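Local coordinates for protein beta-Lactamase/D-Alanine Carboxypeptidase (PDB 5EVI) that probably hydrolyses beta-lactam antibiotics to substituted beta-amino acids, as a class C (AmpC-type) beta-lactamase linked to antibiotic resistance, at residues 32-37 with 337-342; 113-118 with 271-276; 261-266 with 305-310. All coordinates share one frame; numbering follows the deposited sequence.

Contact 1. Residues 32-37 with 337-342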
loop_
_atom_site.group_PDB
_atom_site.type_symbol
_atom_site.label_atom_id
_atom_site.label_comp_id
_atom_site.label_asym_id
_atom_site.label_seq_id
_atom_site.Cartn_x
_atom_site.Cartn_y
_atom_site.Cartn_z
ATOM N N LEU D 32 -7.323 -6.130 -16.695
ATOM C CA LEU D 32 -7.929 -5.645 -15.452
ATOM C C LEU D 32 -8.492 -6.804 -14.639
ATOM O O LEU D 32 -9.312 -7.584 -15.151
ATOM C CB LEU D 32 -9.054 -4.665 -15.758
ATOM C CG LEU D 32 -9.723 -3.980 -14.557
ATOM C CD1 LEU D 32 -8.852 -2.810 -14.124
ATOM C CD2 LEU D 32 -11.125 -3.503 -14.883
ATOM N N SER D 33 -8.051 -6.915 -13.388
ATOM C CA SER D 33 -8.592 -7.887 -12.448
ATOM C C SER D 33 -9.211 -7.157 -11.262
ATOM O O SER D 33 -8.617 -6.234 -10.731
ATOM C CB SER D 33 -7.500 -8.844 -11.968
ATOM O OG SER D 33 -7.998 -9.734 -10.995
ATOM N N ILE D 34 -10.411 -7.587 -10.875
ATOM C CA ILE D 34 -11.187 -6.990 -9.765
ATOM C C ILE D 34 -11.581 -8.114 -8.805
ATOM O O ILE D 34 -12.112 -9.128 -9.246
ATOM C CB ILE D 34 -12.454 -6.276 -10.302
ATOM C CG1 ILE D 34 -12.073 -5.112 -11.218
ATOM C CG2 ILE D 34 -13.361 -5.793 -9.166
ATOM C CD1 ILE D 34 -13.217 -4.527 -12.029
ATOM N N ALA D 35 -11.276 -7.947 -7.522
ATOM C CA ALA D 35 -11.788 -8.799 -6.442
ATOM C C ALA D 35 -12.722 -7.974 -5.567
ATOM O O ALA D 35 -12.394 -6.840 -5.247
ATOM C CB ALA D 35 -10.630 -9.304 -5.607
ATOM N N ILE D 36 -13.864 -8.545 -5.180
ATOM C CA ILE D 36 -14.765 -7.934 -4.191
ATOM C C ILE D 36 -15.012 -8.915 -3.051
ATOM O O ILE D 36 -15.199 -10.105 -3.290
ATOM C CB ILE D 36 -16.129 -7.538 -4.815
ATOM C CG1 ILE D 36 -15.922 -6.687 -6.071
ATOM C CG2 ILE D 36 -16.983 -6.771 -3.798
ATOM C CD1 ILE D 36 -17.187 -6.479 -6.881
ATOM N N THR D 37 -15.037 -8.413 -1.815
ATOM C CA THR D 37 -15.372 -9.251 -0.664
ATOM C C THR D 37 -16.545 -8.579 0.055
ATOM O O THR D 37 -16.572 -7.358 0.199
ATOM C CB THR D 37 -14.148 -9.546 0.234
ATOM O OG1 THR D 37 -14.517 -10.449 1.292
ATOM C CG2 THR D 37 -13.519 -8.267 0.788
ATOM N N LEU D 337 -16.756 -5.264 3.704
ATOM C CA LEU D 337 -16.961 -4.902 2.300
ATOM C C LEU D 337 -15.636 -4.342 1.774
ATOM O O LEU D 337 -15.175 -3.316 2.258
ATOM C CB LEU D 337 -18.091 -3.865 2.216
ATOM C CG LEU D 337 -18.504 -3.210 0.891
ATOM C CD1 LEU D 337 -19.125 -4.233 -0.043
ATOM C CD2 LEU D 337 -19.488 -2.073 1.130
ATOM N N GLY D 338 -15.013 -5.031 0.818
ATOM C CA GLY D 338 -13.667 -4.659 0.345
ATOM C C GLY D 338 -13.483 -4.908 -1.137
ATOM O O GLY D 338 -14.118 -5.801 -1.692
ATOM N N ILE D 339 -12.610 -4.123 -1.772
ATOM C CA ILE D 339 -12.354 -4.247 -3.216
ATOM C C ILE D 339 -10.867 -4.091 -3.533
ATOM O O ILE D 339 -10.142 -3.358 -2.863
ATOM C CB ILE D 339 -13.186 -3.234 -4.039
ATOM C CG1 ILE D 339 -13.119 -3.553 -5.547
ATOM C CG2 ILE D 339 -12.737 -1.809 -3.753
ATOM C CD1 ILE D 339 -14.107 -2.787 -6.409
ATOM N N VAL D 340 -10.430 -4.804 -4.557
ATOM C CA VAL D 340 -9.120 -4.623 -5.143
ATOM C C VAL D 340 -9.306 -4.550 -6.644
ATOM O O VAL D 340 -9.982 -5.400 -7.228
ATOM C CB VAL D 340 -8.193 -5.788 -4.786
ATOM C CG1 VAL D 340 -6.869 -5.681 -5.538
ATOM C CG2 VAL D 340 -7.977 -5.815 -3.281
ATOM N N ILE D 341 -8.704 -3.535 -7.256
ATOM C CA ILE D 341 -8.728 -3.366 -8.701
ATOM C C ILE D 341 -7.293 -3.171 -9.178
ATOM O O ILE D 341 -6.688 -2.135 -8.911
ATOM C CB ILE D 341 -9.611 -2.174 -9.141
ATOM C CG1 ILE D 341 -11.020 -2.308 -8.525
ATOM C CG2 ILE D 341 -9.660 -2.098 -10.670
ATOM C CD1 ILE D 341 -12.030 -1.270 -8.973
ATOM N N LEU D 342 -6.783 -4.171 -9.893
ATOM C CA LEU D 342 -5.430 -4.176 -10.421
ATOM C C LEU D 342 -5.472 -4.069 -11.936
ATOM O O LEU D 342 -6.145 -4.861 -12.595
ATOM C CB LEU D 342 -4.722 -5.467 -10.021
ATOM C CG LEU D 342 -4.606 -5.712 -8.513
ATOM C CD1 LEU D 342 -3.944 -7.049 -8.233
ATOM C CD2 LEU D 342 -3.847 -4.580 -7.828
#

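Contact 2. Residues 113-118 with 271-276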
loop_
_atom_site.group_PDB
_atom_site.type_symbol
_atom_site.label_atom_id
_atom_site.label_comp_id
_atom_site.label_asym_id
_atom_site.label_seq_id
_atom_site.Cartn_x
_atom_site.Cartn_y
_atom_site.Cartn_z
ATOM N N LEU D 113 7.838 7.562 10.055
ATOM C CA LEU D 113 8.285 7.031 8.765
ATOM C C LEU D 113 7.186 6.284 8.019
ATOM O O LEU D 113 7.305 6.079 6.819
ATOM C CB LEU D 113 9.442 6.054 8.962
ATOM C CG LEU D 113 10.744 6.537 9.615
ATOM C CD1 LEU D 113 11.567 5.337 10.035
ATOM C CD2 LEU D 113 11.537 7.411 8.657
ATOM N N GLY D 114 6.206 5.763 8.754
ATOM C CA GLY D 114 4.995 5.196 8.167
ATOM C C GLY D 114 3.866 6.179 7.940
ATOM O O GLY D 114 2.900 5.856 7.244
ATOM N N THR D 115 3.946 7.365 8.538
ATOM C CA THR D 115 2.921 8.384 8.354
ATOM C C THR D 115 3.346 9.577 7.468
ATOM O O THR D 115 2.565 10.499 7.251
ATOM C CB THR D 115 2.477 8.899 9.724
ATOM O OG1 THR D 115 3.597 9.518 10.356
ATOM C CG2 THR D 115 1.975 7.767 10.579
ATOM N N HIS D 116 4.583 9.562 6.969
ATOM C CA HIS D 116 5.128 10.647 6.091
ATOM C C HIS D 116 5.320 12.036 6.765
ATOM O O HIS D 116 5.343 13.047 6.057
ATOM C CB HIS D 116 4.289 10.814 4.805
ATOM C CG HIS D 116 3.860 9.520 4.176
ATOM N ND1 HIS D 116 2.565 9.059 4.231
ATOM C CD2 HIS D 116 4.558 8.598 3.473
ATOM C CE1 HIS D 116 2.491 7.894 3.607
ATOM N NE2 HIS D 116 3.687 7.582 3.154
ATOM N N THR D 117 5.472 12.078 8.097
ATOM C CA THR D 117 5.528 13.340 8.846
ATOM C C THR D 117 6.859 13.559 9.598
ATOM O O THR D 117 6.903 14.353 10.537
ATOM C CB THR D 117 4.359 13.419 9.860
ATOM O OG1 THR D 117 4.478 12.347 10.787
ATOM C CG2 THR D 117 2.989 13.345 9.155
ATOM N N ALA D 118 7.929 12.884 9.162
ATOM C CA ALA D 118 9.258 12.980 9.795
ATOM C C ALA D 118 9.788 14.404 9.800
ATOM O O ALA D 118 10.157 14.945 10.850
ATOM C CB ALA D 118 10.258 12.076 9.076
ATOM N N GLN D 271 -4.396 10.022 8.216
ATOM C CA GLN D 271 -3.188 9.247 7.876
ATOM C C GLN D 271 -2.960 8.126 8.889
ATOM O O GLN D 271 -2.787 8.398 10.095
ATOM C CB GLN D 271 -1.941 10.155 7.846
ATOM C CG GLN D 271 -0.638 9.442 7.468
ATOM C CD GLN D 271 -0.648 8.954 6.028
ATOM O OE1 GLN D 271 -0.867 9.743 5.114
ATOM N NE2 GLN D 271 -0.447 7.658 5.821
ATOM N N ASP D 272 -2.912 6.879 8.403
ATOM C CA ASP D 272 -2.543 5.717 9.230
ATOM C C ASP D 272 -1.064 5.382 8.990
ATOM O O ASP D 272 -0.309 6.244 8.497
ATOM C CB ASP D 272 -3.471 4.530 8.924
ATOM C CG ASP D 272 -4.943 4.883 9.036
ATOM O OD1 ASP D 272 -5.279 6.049 9.427
ATOM O OD2 ASP D 272 -5.773 3.986 8.745
ATOM N N LEU D 273 -0.630 4.184 9.362
ATOM C CA LEU D 273 0.698 3.702 8.998
ATOM C C LEU D 273 0.626 3.118 7.586
ATOM O O LEU D 273 0.146 1.998 7.376
ATOM C CB LEU D 273 1.217 2.683 10.019
ATOM C CG LEU D 273 2.736 2.723 10.160
ATOM C CD1 LEU D 273 3.176 3.957 10.926
ATOM C CD2 LEU D 273 3.281 1.473 10.819
ATOM N N ALA D 274 1.036 3.935 6.624
ATOM C CA ALA D 274 0.894 3.682 5.181
ATOM C C ALA D 274 -0.579 3.753 4.685
ATOM O O ALA D 274 -0.862 4.467 3.720
ATOM C CB ALA D 274 1.592 2.390 4.760
ATOM N N TRP D 275 -1.516 3.047 5.329
ATOM C CA TRP D 275 -2.938 3.224 5.007
ATOM C C TRP D 275 -3.404 4.686 5.183
ATOM O O TRP D 275 -2.845 5.451 5.978
ATOM C CB TRP D 275 -3.841 2.308 5.841
ATOM C CG TRP D 275 -3.670 0.843 5.641
ATOM C CD1 TRP D 275 -3.136 -0.051 6.526
ATOM C CD2 TRP D 275 -4.085 0.082 4.512
ATOM N NE1 TRP D 275 -3.181 -1.325 6.003
ATOM C CE2 TRP D 275 -3.769 -1.270 4.772
ATOM C CE3 TRP D 275 -4.715 0.408 3.300
ATOM C CZ2 TRP D 275 -4.056 -2.294 3.866
ATOM C CZ3 TRP D 275 -4.991 -0.617 2.400
ATOM C CH2 TRP D 275 -4.639 -1.939 2.679
ATOM N N GLU D 276 -4.403 5.055 4.387
ATOM C CA GLU D 276 -5.106 6.325 4.470
ATOM C C GLU D 276 -6.584 6.025 4.604
ATOM O O GLU D 276 -7.073 5.066 3.981
ATOM C CB GLU D 276 -4.831 7.142 3.198
ATOM C CG GLU D 276 -3.335 7.344 2.987
ATOM C CD GLU D 276 -2.958 8.227 1.813
ATOM O OE1 GLU D 276 -3.844 8.766 1.101
ATOM O OE2 GLU D 276 -1.734 8.366 1.594
#

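Contact 3. Residues 261-266 with 305-310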
loop_
_atom_site.group_PDB
_atom_site.type_symbol
_atom_site.label_atom_id
_atom_site.label_comp_id
_atom_site.label_asym_id
_atom_site.label_seq_id
_atom_site.Cartn_x
_atom_site.Cartn_y
_atom_site.Cartn_z
ATOM N N ILE D 261 -4.380 2.358 12.758
ATOM C CA ILE D 261 -4.375 3.463 13.720
ATOM C C ILE D 261 -4.141 4.827 13.028
ATOM O O ILE D 261 -3.181 5.009 12.280
ATOM C CB ILE D 261 -3.339 3.194 14.835
ATOM C CG1 ILE D 261 -3.821 2.024 15.706
ATOM C CG2 ILE D 261 -3.068 4.435 15.689
ATOM C CD1 ILE D 261 -2.751 1.497 16.654
ATOM N N GLY D 262 -5.003 5.791 13.352
ATOM C CA GLY D 262 -4.964 7.116 12.756
ATOM C C GLY D 262 -4.088 8.047 13.563
ATOM O O GLY D 262 -4.384 8.338 14.742
ATOM N N TYR D 263 -3.028 8.537 12.936
ATOM C CA TYR D 263 -2.043 9.380 13.640
ATOM C C TYR D 263 -2.223 10.869 13.345
ATOM O O TYR D 263 -1.997 11.692 14.224
ATOM C CB TYR D 263 -0.638 8.951 13.262
ATOM C CG TYR D 263 -0.181 7.634 13.808
ATOM C CD1 TYR D 263 0.333 7.532 15.099
ATOM C CD2 TYR D 263 -0.198 6.481 13.010
ATOM C CE1 TYR D 263 0.784 6.312 15.592
ATOM C CE2 TYR D 263 0.258 5.261 13.483
ATOM C CZ TYR D 263 0.741 5.177 14.776
ATOM O OH TYR D 263 1.202 3.994 15.264
ATOM N N PHE D 264 -2.619 11.224 12.115
ATOM C CA PHE D 264 -2.774 12.643 11.734
ATOM C C PHE D 264 -4.041 12.920 10.911
ATOM O O PHE D 264 -4.508 12.059 10.159
ATOM C CB PHE D 264 -1.539 13.091 10.941
ATOM C CG PHE D 264 -0.250 12.907 11.679
ATOM C CD1 PHE D 264 0.211 13.893 12.555
ATOM C CD2 PHE D 264 0.511 11.768 11.503
ATOM C CE1 PHE D 264 1.395 13.729 13.251
ATOM C CE2 PHE D 264 1.702 11.594 12.194
ATOM C CZ PHE D 264 2.148 12.579 13.067
ATOM N N LYS D 265 -4.597 14.122 11.073
ATOM C CA LYS D 265 -5.595 14.660 10.144
ATOM C C LYS D 265 -4.832 15.489 9.112
ATOM O O LYS D 265 -4.035 16.357 9.501
ATOM C CB LYS D 265 -6.629 15.537 10.872
ATOM C CG LYS D 265 -7.752 14.767 11.569
ATOM C CD LYS D 265 -9.055 14.787 10.771
ATOM C CE LYS D 265 -9.886 13.531 10.954
ATOM N NZ LYS D 265 -10.091 13.066 12.348
ATOM N N VAL D 266 -5.063 15.211 7.824
ATOM C CA VAL D 266 -4.364 15.892 6.699
ATOM C C VAL D 266 -5.429 16.288 5.684
ATOM O O VAL D 266 -5.804 15.486 4.833
ATOM C CB VAL D 266 -3.293 14.986 6.034
ATOM C CG1 VAL D 266 -2.487 15.763 4.994
ATOM C CG2 VAL D 266 -2.345 14.408 7.078
ATOM N N GLU D 305 -3.975 13.007 19.156
ATOM C CA GLU D 305 -3.348 12.573 20.407
ATOM C C GLU D 305 -4.405 12.404 21.510
ATOM O O GLU D 305 -5.055 13.379 21.881
ATOM C CB GLU D 305 -2.279 13.575 20.834
ATOM C CG GLU D 305 -1.067 13.582 19.917
ATOM C CD GLU D 305 0.034 14.496 20.411
ATOM O OE1 GLU D 305 0.334 15.496 19.725
ATOM O OE2 GLU D 305 0.590 14.218 21.494
ATOM N N PRO D 306 -4.597 11.170 22.025
ATOM C CA PRO D 306 -3.917 9.921 21.646
ATOM C C PRO D 306 -4.295 9.461 20.225
ATOM O O PRO D 306 -5.336 9.884 19.711
ATOM C CB PRO D 306 -4.399 8.919 22.701
ATOM C CG PRO D 306 -5.719 9.446 23.149
ATOM C CD PRO D 306 -5.622 10.942 23.063
ATOM N N PRO D 307 -3.447 8.623 19.582
ATOM C CA PRO D 307 -3.782 8.103 18.247
ATOM C C PRO D 307 -5.139 7.410 18.240
ATOM O O PRO D 307 -5.483 6.720 19.200
ATOM C CB PRO D 307 -2.654 7.102 17.955
ATOM C CG PRO D 307 -1.514 7.543 18.807
ATOM C CD PRO D 307 -2.130 8.137 20.041
ATOM N N LEU D 308 -5.903 7.621 17.173
ATOM C CA LEU D 308 -7.270 7.131 17.091
ATOM C C LEU D 308 -7.215 5.638 16.771
ATOM O O LEU D 308 -6.486 5.217 15.866
ATOM C CB LEU D 308 -8.067 7.906 16.024
ATOM C CG LEU D 308 -9.574 8.099 16.251
ATOM C CD1 LEU D 308 -9.864 9.007 17.441
ATOM C CD2 LEU D 308 -10.216 8.660 14.988
ATOM N N ALA D 309 -7.969 4.846 17.531
ATOM C CA ALA D 309 -8.040 3.388 17.346
ATOM C C ALA D 309 -8.570 3.051 15.951
ATOM O O ALA D 309 -9.193 3.893 15.316
ATOM C CB ALA D 309 -8.944 2.773 18.406
ATOM N N ALA D 310 -8.311 1.830 15.479
ATOM C CA ALA D 310 -8.873 1.364 14.200
ATOM C C ALA D 310 -10.366 1.682 14.181
ATOM O O ALA D 310 -11.079 1.404 15.166
ATOM C CB ALA D 310 -8.641 -0.128 14.005
#

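Contact 1. Residues 32-37 with 337-342
Ile-34 and Ile-341 face each other across two buried antiparallel strands, as a non-hydrogen-bonded pair whose side chains lie alongside each other, pointing the same way. The side chain of Ile-34 can be traced outward from CB, which rests 4.0 Å from Val-340 O. With CG1 anti to the carbonyl carbon (chi1 -63°), that branch runs beside Ile-341, CG1 coming within 3.9 Å of Ile-341 CG2. The other branch turns to the next residue of the same face, Ile-34 CG2 lying 4.1 Å from Ile-339 CD1. At the tip, Ile-34 CD1 meets Leu-32 CD2 of its own strand at 3.7 Å, while Leu-32 CD1 reaches over to Ile-341 CG2 at 3.6 Å. Helix 349-363 covers this aliphatic face. On the reverse face, which packs on helix 232-243, Thr-37 CG2 settles 3.5 Å from Gly-338 O, and Thr-37 OG1 is hydrogen-bonded to Glu-240. Paired backbone bonds join Ser-33 to Leu-342, Ala-35 to Val-340 and Thr-37 to Gly-338, for example Thr-37 N to Gly-338 O at 2.8 Å. A long antiparallel sheet between helices, joining strands from near both termini, is characteristic of the alpha/beta domain of serine beta-lactamases and penicillin-binding proteins.

Contact 2. Residues 113-118 with 271-276
Gly-114 and Thr-115, at the end of a short helix, dock on the tight turn of residues 271-276 that joins strands 269-271 and 276-278, a buried contact between a helical segment and the end of a hairpin within the large sheet. One backbone hydrogen bond links the two, from Ala-274 N to Gly-114 O (2.7 Å, 154° at the hydrogen), with the donor tilted out of the carbonyl plane. Because Gly-114 has no side chain, Leu-273 can lay CD1 directly on the backbone, 3.5 Å from Gly-114 CA. Thr-115 fills the next position: with CG2 anti to its carbonyl carbon, the methyl lies alongside Asp-272 O, 3.4 Å from Thr-115 CG2, and Leu-273 CD1 lies beside it.

Gln-271 extends anti to the backbone N and then bends sharply at chi2 (67°), bringing CG to within 3.4 Å of Thr-115 O. The bend also folds the amide back on its own turn, where Gln-271 NE2 donates to Asp-272 O at 3.0 Å, approaching from above that carbonyl plane. Arg-152 holds the other end of the amide and also forms a salt bridge with Glu-276, so both ends of the amide are fixed. The His-116 ring stands almost perpendicular to it, the planes 86° apart, and packs on Tyr-154 as well. His-116 itself leaves the helix with positive phi.

Within the turn, Asp-272 N bonds to Trp-275 O, while a weak bond from Trp-275 N to Leu-273 O closes a classic gamma turn about Ala-274. The contact is thus a beta-hairpin tip seated on a helix end, next to Tyr-154, which probably belongs to the active site at the junction of the helical and alpha/beta domains, as in class C beta-lactamases.

Contact 3. Residues 261-266 with 305-310
Gly-262 and Leu-308 form a lone antiparallel bridge beside a cis-proline corner, and the strand register does not carry through it. Two hydrogen bonds make this hydrogen-bonded pair, Gly-262 N to Leu-308 O and Leu-308 N to Gly-262 O, both 3.0 Å long and both in the plane of the accepting carbonyl. One residue further along, Tyr-263 already bonds through its backbone to Ile-304, an offset of three residues from the Gly-262 register. The slack is taken up where the chain turns at Glu-305 and Pro-306, with a cis peptide bond preceding Pro-306.

Pro-307, just past that corner, carries most of the side-chain packing. Its CB meets Ile-261 CG2 at 3.5 Å. Its CG points obliquely at the Tyr-263 ring, 4.1 Å from Tyr-263 CE1 and equally near CD1. Ile-261 completes the cluster: CG2 lies anti to its backbone N (CG1 at chi1 -69°), which places this one methyl at the meeting point of three groups. It touches Pro-307, sits 3.5 Å from Leu-308 O, and hangs 4.0 Å above the plane of the Tyr-263 ring, toward its rim. Leu-308 contributes little with its branches, approaching Gly-262 O through CB alone. The patch lies at the surface, and both Tyr-263 and Pro-307 also touch a neighbouring molecule in the crystal, which may influence them.

Tyr-263 and Phe-264 together face Gln-271, a classic beta bulge in strand 262-266. That strand runs between strands 269-271 and 299-308, while helix 112-115, through Thr-115, packs on both aromatic side chains and Phe-111 lies with its ring nearly parallel to that of Tyr-263.

In the fold
Contacts 2 and 3 adjoin, with centres 10 Å apart, and share strand pairing: Gln-271 N lies 2.8 Å from Phe-264 O, a probable hydrogen bond. Phe-264 CE2 packs 3.2 Å from Thr-117 OG1 and also against Thr-115. Contact 1 stands apart, its centre about 23 Å from that of contact 2 and 26 Å from that of contact 3, yet contacts 1 and 3 belong to the same long antiparallel sheet. In sequence, contact 1 spans the other two, whose segments alternate. Contact 2 is next to the probable active site, since His-116 touches Tyr-154, the probable (S/Y)xN tyrosine beside Ser-68 and Lys-71 of a likely SxxK motif.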